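Local coordinates for protein benzoylformate decarboxylase (Mycobacterium smegmatis, PDB 4Q9D) that belongs to the thiamine pyrophosphate-dependent enzyme family and carries a magnesium ion in its C-terminal cofactor-binding domain, at residues B[197-205]-B[222-230]. Sequence-based numbering, arbitrary orientation.
Sequences INAAKHPML and EFAEKLGAP
The first beta-alpha-beta crossover of the Rossmann-like central domain brings Leu205, on strand 203-207, against Phe223, Ala224 and Leu227 of helix 217-227, and its return is a worked example of how a parallel sheet receives its next strand. The helix segment runs nearly antiparallel to strand segment 203-205, with their axes 10.0 Å apart. Leu205 points its CB toward the helix and, with CG anti to the backbone N (chi1 176°), divides the work between its two methyls: CD1 lies 4.0 Å from Phe223 CE2, while CD2 touches Ala224 CB at 3.9 Å and also meets the Phe223 ring. Ile197 CD1, from the preceding helix 187-199, and Leu205 CD2 both approach this ring at its edge, near its plane, while side chains of helix 318-328 add further contacts to Phe223. Leu227 meets two partners through one methyl: its CD1 reaches Ile197 CG2 at 3.8 Å, the two side chains crossing at about a right angle, and also touches Pro203 CG. Past the helix, Gly228 takes a positive phi (76°) and the chain turns back to the sheet. There Ala229 CB sits 3.2 Å from Pro203 O, a tight fit, and the Pro230 ring meets Met204 CG. The hydrogen bond from Leu205 N to Pro230 O is 2.9 Å long and almost straight (172°), and a further backbone bond joins Leu205 to His232, continuing the pairing into strand 231-233. The chemistry is thus divided: aliphatic and aromatic groups pack helix 217-227 against strand 203-207 and helix 187-199, while Leu205's directional backbone bonds probably fix the register of strand 231-233.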
loop_
_atom_site.group_PDB
_atom_site.type_symbol
_atom_site.label_atom_id
_atom_site.label_comp_id
_atom_site.label_asym_id
_atom_site.label_seq_id
_atom_site.Cartn_x
_atom_site.Cartn_y
_atom_site.Cartn_z
ATOM N N ILE B 197 -13.708 27.421 -29.277
ATOM C CA ILE B 197 -14.617 28.312 -28.571
ATOM C C ILE B 197 -15.157 29.373 -29.552
ATOM O O ILE B 197 -16.336 29.683 -29.530
ATOM C CB ILE B 197 -13.908 28.956 -27.358
ATOM C CG1 ILE B 197 -13.656 27.905 -26.241
ATOM C CG2 ILE B 197 -14.697 30.175 -26.796
ATOM C CD1 ILE B 197 -12.741 28.462 -25.140
ATOM N N ASN B 198 -14.296 29.911 -30.415
ATOM C CA ASN B 198 -14.719 30.935 -31.366
ATOM C C ASN B 198 -15.781 30.383 -32.296
ATOM O O ASN B 198 -16.664 31.106 -32.740
ATOM C CB ASN B 198 -13.553 31.382 -32.229
ATOM C CG ASN B 198 -12.589 32.262 -31.504
ATOM O OD1 ASN B 198 -12.917 32.916 -30.501
ATOM N ND2 ASN B 198 -11.372 32.309 -32.027
ATOM N N ALA B 199 -15.693 29.083 -32.567
ATOM C CA ALA B 199 -16.596 28.426 -33.497
ATOM C C ALA B 199 -17.944 28.074 -32.893
ATOM O O ALA B 199 -18.870 27.755 -33.628
ATOM C CB ALA B 199 -15.950 27.171 -34.049
ATOM N N ALA B 200 -18.058 28.073 -31.566
ATOM C CA ALA B 200 -19.327 27.695 -30.948
ATOM C C ALA B 200 -20.428 28.712 -31.272
ATOM O O ALA B 200 -20.183 29.913 -31.307
ATOM C CB ALA B 200 -19.174 27.567 -29.428
ATOM N N LYS B 201 -21.651 28.236 -31.451
ATOM C CA LYS B 201 -22.767 29.152 -31.626
ATOM C C LYS B 201 -23.432 29.432 -30.296
ATOM O O LYS B 201 -23.919 30.528 -30.071
ATOM C CB LYS B 201 -23.809 28.560 -32.580
ATOM C CG LYS B 201 -23.239 28.141 -33.929
ATOM C CD LYS B 201 -22.665 29.312 -34.680
ATOM C CE LYS B 201 -22.331 28.940 -36.123
ATOM N NZ LYS B 201 -21.829 30.136 -36.875
ATOM N N HIS B 202 -23.473 28.419 -29.428
ATOM C CA HIS B 202 -24.154 28.513 -28.140
ATOM C C HIS B 202 -23.275 27.912 -27.037
ATOM O O HIS B 202 -23.540 26.812 -26.554
ATOM C CB HIS B 202 -25.492 27.766 -28.186
ATOM C CG HIS B 202 -26.420 28.232 -29.263
ATOM N ND1 HIS B 202 -27.199 29.358 -29.132
ATOM C CD2 HIS B 202 -26.702 27.710 -30.486
ATOM C CE1 HIS B 202 -27.916 29.524 -30.236
ATOM N NE2 HIS B 202 -27.630 28.539 -31.069
ATOM N N PRO B 203 -22.214 28.626 -26.650
ATOM C CA PRO B 203 -21.325 28.077 -25.630
ATOM C C PRO B 203 -21.880 28.299 -24.227
ATOM O O PRO B 203 -22.731 29.156 -23.997
ATOM C CB PRO B 203 -20.045 28.883 -25.815
ATOM C CG PRO B 203 -20.511 30.202 -26.340
ATOM C CD PRO B 203 -21.741 29.922 -27.169
ATOM N N MET B 204 -21.394 27.500 -23.287
ATOM C CA MET B 204 -21.672 27.732 -21.882
ATOM C C MET B 204 -20.377 27.584 -21.096
ATOM O O MET B 204 -19.544 26.733 -21.420
ATOM C CB MET B 204 -22.746 26.740 -21.378
ATOM C CG MET B 204 -23.139 26.969 -19.912
ATOM S SD MET B 204 -22.211 25.865 -18.781
ATOM C CE MET B 204 -23.038 24.328 -19.192
ATOM N N LEU B 205 -20.219 28.387 -20.053
ATOM C CA LEU B 205 -18.999 28.394 -19.285
ATOM C C LEU B 205 -19.271 27.919 -17.862
ATOM O O LEU B 205 -20.242 28.352 -17.244
ATOM C CB LEU B 205 -18.416 29.804 -19.260
ATOM C CG LEU B 205 -17.162 29.998 -18.406
ATOM C CD1 LEU B 205 -16.012 29.142 -18.989
ATOM C CD2 LEU B 205 -16.778 31.473 -18.353
ATOM N N GLU B 222 -13.541 38.720 -16.384
ATOM C CA GLU B 222 -13.116 39.328 -17.635
ATOM C C GLU B 222 -13.313 38.378 -18.819
ATOM O O GLU B 222 -13.821 38.770 -19.879
ATOM C CB GLU B 222 -11.654 39.783 -17.530
ATOM C CG GLU B 222 -11.177 40.539 -18.769
ATOM C CD GLU B 222 -9.699 40.899 -18.708
ATOM O OE1 GLU B 222 -8.952 40.261 -17.933
ATOM O OE2 GLU B 222 -9.287 41.817 -19.441
ATOM N N PHE B 223 -12.942 37.116 -18.644
ATOM C CA PHE B 223 -13.196 36.139 -19.696
ATOM C C PHE B 223 -14.693 35.918 -19.926
ATOM O O PHE B 223 -15.158 35.847 -21.059
ATOM C CB PHE B 223 -12.514 34.796 -19.404
ATOM C CG PHE B 223 -12.772 33.760 -20.470
ATOM C CD1 PHE B 223 -12.154 33.850 -21.708
ATOM C CD2 PHE B 223 -13.639 32.714 -20.238
ATOM C CE1 PHE B 223 -12.400 32.904 -22.697
ATOM C CE2 PHE B 223 -13.869 31.766 -21.203
ATOM C CZ PHE B 223 -13.260 31.871 -22.447
ATOM N N ALA B 224 -15.442 35.770 -18.844
ATOM C CA ALA B 224 -16.855 35.449 -18.968
ATOM C C ALA B 224 -17.574 36.591 -19.690
ATOM O O ALA B 224 -18.456 36.354 -20.520
ATOM C CB ALA B 224 -17.475 35.221 -17.585
ATOM N N GLU B 225 -17.182 37.826 -19.381
ATOM C CA GLU B 225 -17.832 38.999 -19.996
ATOM C C GLU B 225 -17.524 39.141 -21.494
ATOM O O GLU B 225 -18.413 39.424 -22.285
ATOM C CB GLU B 225 -17.494 40.278 -19.232
ATOM C CG GLU B 225 -18.221 40.347 -17.880
ATOM C CD GLU B 225 -17.905 41.628 -17.135
ATOM O OE1 GLU B 225 -17.056 42.378 -17.647
ATOM O OE2 GLU B 225 -18.481 41.872 -16.041
ATOM N N LYS B 226 -16.283 38.888 -21.891
ATOM C CA LYS B 226 -15.973 38.818 -23.310
ATOM C C LYS B 226 -16.720 37.711 -24.033
ATOM O O LYS B 226 -17.253 37.918 -25.120
ATOM C CB LYS B 226 -14.483 38.655 -23.547
ATOM C CG LYS B 226 -14.130 38.706 -25.032
ATOM C CD LYS B 226 -12.629 38.911 -25.180
ATOM C CE LYS B 226 -12.208 38.978 -26.657
ATOM N NZ LYS B 226 -10.765 39.299 -26.761
ATOM N N LEU B 227 -16.731 36.517 -23.465
ATOM C CA LEU B 227 -17.398 35.412 -24.142
ATOM C C LEU B 227 -18.925 35.623 -24.237
ATOM O O LEU B 227 -19.544 35.248 -25.225
ATOM C CB LEU B 227 -17.086 34.099 -23.442
ATOM C CG LEU B 227 -17.755 32.863 -24.032
ATOM C CD1 LEU B 227 -17.308 32.672 -25.471
ATOM C CD2 LEU B 227 -17.453 31.618 -23.176
ATOM N N GLY B 228 -19.517 36.217 -23.207
ATOM C CA GLY B 228 -20.937 36.540 -23.217
ATOM C C GLY B 228 -21.850 35.344 -22.989
ATOM O O GLY B 228 -23.067 35.431 -23.200
ATOM N N ALA B 229 -21.277 34.214 -22.564
ATOM C CA ALA B 229 -22.070 32.989 -22.372
ATOM C C ALA B 229 -22.613 32.904 -20.939
ATOM O O ALA B 229 -22.108 33.566 -20.036
ATOM C CB ALA B 229 -21.225 31.735 -22.723
ATOM N N PRO B 230 -23.648 32.084 -20.721
ATOM C CA PRO B 230 -24.050 31.866 -19.332
ATOM C C PRO B 230 -22.923 31.170 -18.573
ATOM O O PRO B 230 -22.212 30.345 -19.144
ATOM C CB PRO B 230 -25.245 30.916 -19.444
ATOM C CG PRO B 230 -25.269 30.427 -20.857
ATOM C CD PRO B 230 -24.520 31.408 -21.694
#